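Local coordinates for protein putative fimbrium subunit Fim1C (Bacteroides uniformis, PDB 4K4K) that is a putative component of the fimbrial tip, part of the surface filaments that mediate bacterial cell adhesion and biofilm formation, at residues A242-G246 with S247-Y251. Sequence-based numbering, arbitrary orientation.
Sequences AFVAG and SKYLY
The backbone N of V244 donates a nearly straight hydrogen bond to OH of Y249, 2.8 Å long with 166° at the hydrogen. The donor lies at the edge of the Y249 ring, near its plane. CG of Y249 stands anti to its own carbonyl carbon (chi1 -67°), and from there the phenol reaches back across the turn to the incoming loop. F243 turns an edge to one face of the same ring. Its CD1 sits 3.8 Å from CE1 of Y249, toward the rim, and the two planes meet at 56°. Next to CD1, at the edge of the F243 ring and near its plane, CE1 touches OH of Y251 at 3.6 Å; that hydroxyl is hydrogen-bonded to OG of S240. Replacing Y249 with an alanine would probably leave the amide of V244 without this acceptor and open a gap beside F243. These aromatic residues are buried, and L144 of strand 132-150 touches both F243 and Y249. The outer side of the turn is looser: V244 is exposed, and A245 points its methyl away from the strand. S247, by contrast, is buried. O of V244 accepts a hydrogen bond from OG of S247 (2.9 Å), which sits above the carbonyl plane, and a weak one from N of S247 (3.2 Å). G246, third residue of the turn, has a positive phi, which favours glycine. The arrangement is a type II beta turn, V244 to S247, leading into strand 247-256 of the fimbrillin-like beta fold.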
ATOM      1  N   ALA A 242       8.133  16.261   1.053  1.00 32.33           N
ATOM      2  CA  ALA A 242       8.394  14.936   1.616  1.00 30.71           C
ATOM      3  C   ALA A 242       7.309  14.000   1.160  1.00 31.92           C
ATOM      4  O   ALA A 242       6.227  14.458   0.781  1.00 32.11           O
ATOM      5  CB  ALA A 242       8.401  15.014   3.148  1.00 32.01           C
ATOM      6  N   PHE A 243       7.570  12.692   1.207  1.00 26.76           N
ATOM      7  CA  PHE A 243       6.546  11.681   0.923  1.00 23.77           C
ATOM      8  C   PHE A 243       6.195  11.024   2.256  1.00 26.73           C
ATOM      9  O   PHE A 243       7.030  10.312   2.823  1.00 25.45           O
ATOM     10  CB  PHE A 243       7.034  10.635  -0.100  1.00 23.30           C
ATOM     11  CG  PHE A 243       7.052  11.050  -1.558  1.00 23.51           C
ATOM     12  CD1 PHE A 243       6.135  11.977  -2.049  1.00 26.58           C
ATOM     13  CD2 PHE A 243       7.911  10.431  -2.459  1.00 25.73           C
ATOM     14  CE1 PHE A 243       6.125  12.325  -3.408  1.00 26.48           C
ATOM     15  CE2 PHE A 243       7.886  10.760  -3.824  1.00 27.97           C
ATOM     16  CZ  PHE A 243       6.986  11.695  -4.289  1.00 26.72           C
ATOM     17  N   VAL A 244       4.978  11.284   2.774  1.00 24.33           N
ATOM     18  CA  VAL A 244       4.530  10.766   4.073  1.00 24.26           C
ATOM     19  C   VAL A 244       3.793   9.436   3.918  1.00 24.65           C
ATOM     20  O   VAL A 244       2.846   9.341   3.144  1.00 23.93           O
ATOM     21  CB  VAL A 244       3.652  11.834   4.797  1.00 28.36           C
ATOM     22  CG1 VAL A 244       3.053  11.291   6.101  1.00 28.38           C
ATOM     23  CG2 VAL A 244       4.454  13.116   5.045  1.00 28.39           C
ATOM     24  N   ALA A 245       4.198   8.410   4.703  1.00 22.94           N
ATOM     25  CA  ALA A 245       3.561   7.090   4.686  1.00 21.66           C
ATOM     26  C   ALA A 245       2.046   7.208   4.852  1.00 25.88           C
ATOM     27  O   ALA A 245       1.581   8.039   5.643  1.00 26.77           O
ATOM     28  CB  ALA A 245       4.130   6.219   5.809  1.00 20.89           C
ATOM     29  N   GLY A 246       1.308   6.359   4.150  1.00 21.84           N
ATOM     30  CA  GLY A 246      -0.143   6.291   4.211  1.00 22.56           C
ATOM     31  C   GLY A 246      -0.854   7.439   3.522  1.00 27.38           C
ATOM     32  O   GLY A 246      -2.056   7.610   3.729  1.00 28.18           O
ATOM     33  N   SER A 247      -0.133   8.184   2.655  1.00 23.53           N
ATOM     34  CA  SER A 247      -0.686   9.323   1.922  1.00 22.94           C
ATOM     35  C   SER A 247      -0.765   9.042   0.433  1.00 26.15           C
ATOM     36  O   SER A 247      -0.020   8.204  -0.098  1.00 24.24           O
ATOM     37  CB  SER A 247       0.161  10.574   2.141  1.00 25.46           C
ATOM     38  OG  SER A 247       0.403  10.774   3.525  1.00 31.74           O
ATOM     39  N   LYS A 248      -1.661   9.772  -0.243  1.00 24.42           N
ATOM     40  CA  LYS A 248      -1.827   9.734  -1.694  1.00 23.48           C
ATOM     41  C   LYS A 248      -1.515  11.132  -2.209  1.00 27.07           C
ATOM     42  O   LYS A 248      -2.097  12.100  -1.728  1.00 27.57           O
ATOM     43  CB  LYS A 248      -3.246   9.285  -2.088  1.00 27.01           C
ATOM     44  CG  LYS A 248      -3.464   9.245  -3.616  1.00 31.29           C
ATOM     45  CD  LYS A 248      -4.925   8.995  -4.024  1.00 38.05           C
ATOM     46  CE  LYS A 248      -5.349   7.562  -3.808  1.00 38.12           C
ATOM     47  NZ  LYS A 248      -6.768   7.328  -4.178  1.00 54.85           N
ATOM     48  N   TYR A 249      -0.542  11.242  -3.123  1.00 22.72           N
ATOM     49  CA  TYR A 249      -0.139  12.510  -3.756  1.00 23.96           C
ATOM     50  C   TYR A 249      -0.756  12.529  -5.120  1.00 28.90           C
ATOM     51  O   TYR A 249      -0.529  11.613  -5.920  1.00 26.57           O
ATOM     52  CB  TYR A 249       1.404  12.664  -3.811  1.00 24.38           C
ATOM     53  CG  TYR A 249       1.988  12.819  -2.416  1.00 25.26           C
ATOM     54  CD1 TYR A 249       2.242  11.706  -1.616  1.00 24.31           C
ATOM     55  CD2 TYR A 249       2.205  14.082  -1.864  1.00 27.15           C
ATOM     56  CE1 TYR A 249       2.712  11.844  -0.308  1.00 24.87           C
ATOM     57  CE2 TYR A 249       2.698  14.232  -0.564  1.00 28.80           C
ATOM     58  CZ  TYR A 249       2.941  13.107   0.217  1.00 30.85           C
ATOM     59  OH  TYR A 249       3.407  13.219   1.512  1.00 30.86           O
ATOM     60  N   LEU A 250      -1.621  13.516  -5.354  1.00 26.40           N
ATOM     61  CA  LEU A 250      -2.330  13.649  -6.612  1.00 27.26           C
ATOM     62  C   LEU A 250      -1.730  14.788  -7.387  1.00 29.86           C
ATOM     63  O   LEU A 250      -1.675  15.911  -6.892  1.00 28.24           O
ATOM     64  CB  LEU A 250      -3.842  13.868  -6.384  1.00 28.58           C
ATOM     65  CG  LEU A 250      -4.546  12.733  -5.644  1.00 32.93           C
ATOM     66  CD1 LEU A 250      -4.704  13.063  -4.183  1.00 33.83           C
ATOM     67  CD2 LEU A 250      -5.885  12.434  -6.279  1.00 37.05           C
ATOM     68  N   TYR A 251      -1.225  14.488  -8.589  1.00 26.87           N
ATOM     69  CA  TYR A 251      -0.646  15.529  -9.434  1.00 27.09           C
ATOM     70  C   TYR A 251      -1.434  15.671 -10.707  1.00 29.37           C
ATOM     71  O   TYR A 251      -1.730  14.666 -11.360  1.00 28.42           O
ATOM     72  CB  TYR A 251       0.828  15.231  -9.788  1.00 27.76           C
ATOM     73  CG  TYR A 251       1.754  15.096  -8.598  1.00 28.17           C
ATOM     74  CD1 TYR A 251       2.248  16.223  -7.943  1.00 30.69           C
ATOM     75  CD2 TYR A 251       2.203  13.846  -8.175  1.00 26.28           C
ATOM     76  CE1 TYR A 251       3.127  16.107  -6.867  1.00 31.71           C
ATOM     77  CE2 TYR A 251       3.068  13.718  -7.088  1.00 25.69           C
ATOM     78  CZ  TYR A 251       3.536  14.852  -6.448  1.00 29.37           C
ATOM     79  OH  TYR A 251       4.400  14.733  -5.390  1.00 28.13           O
TER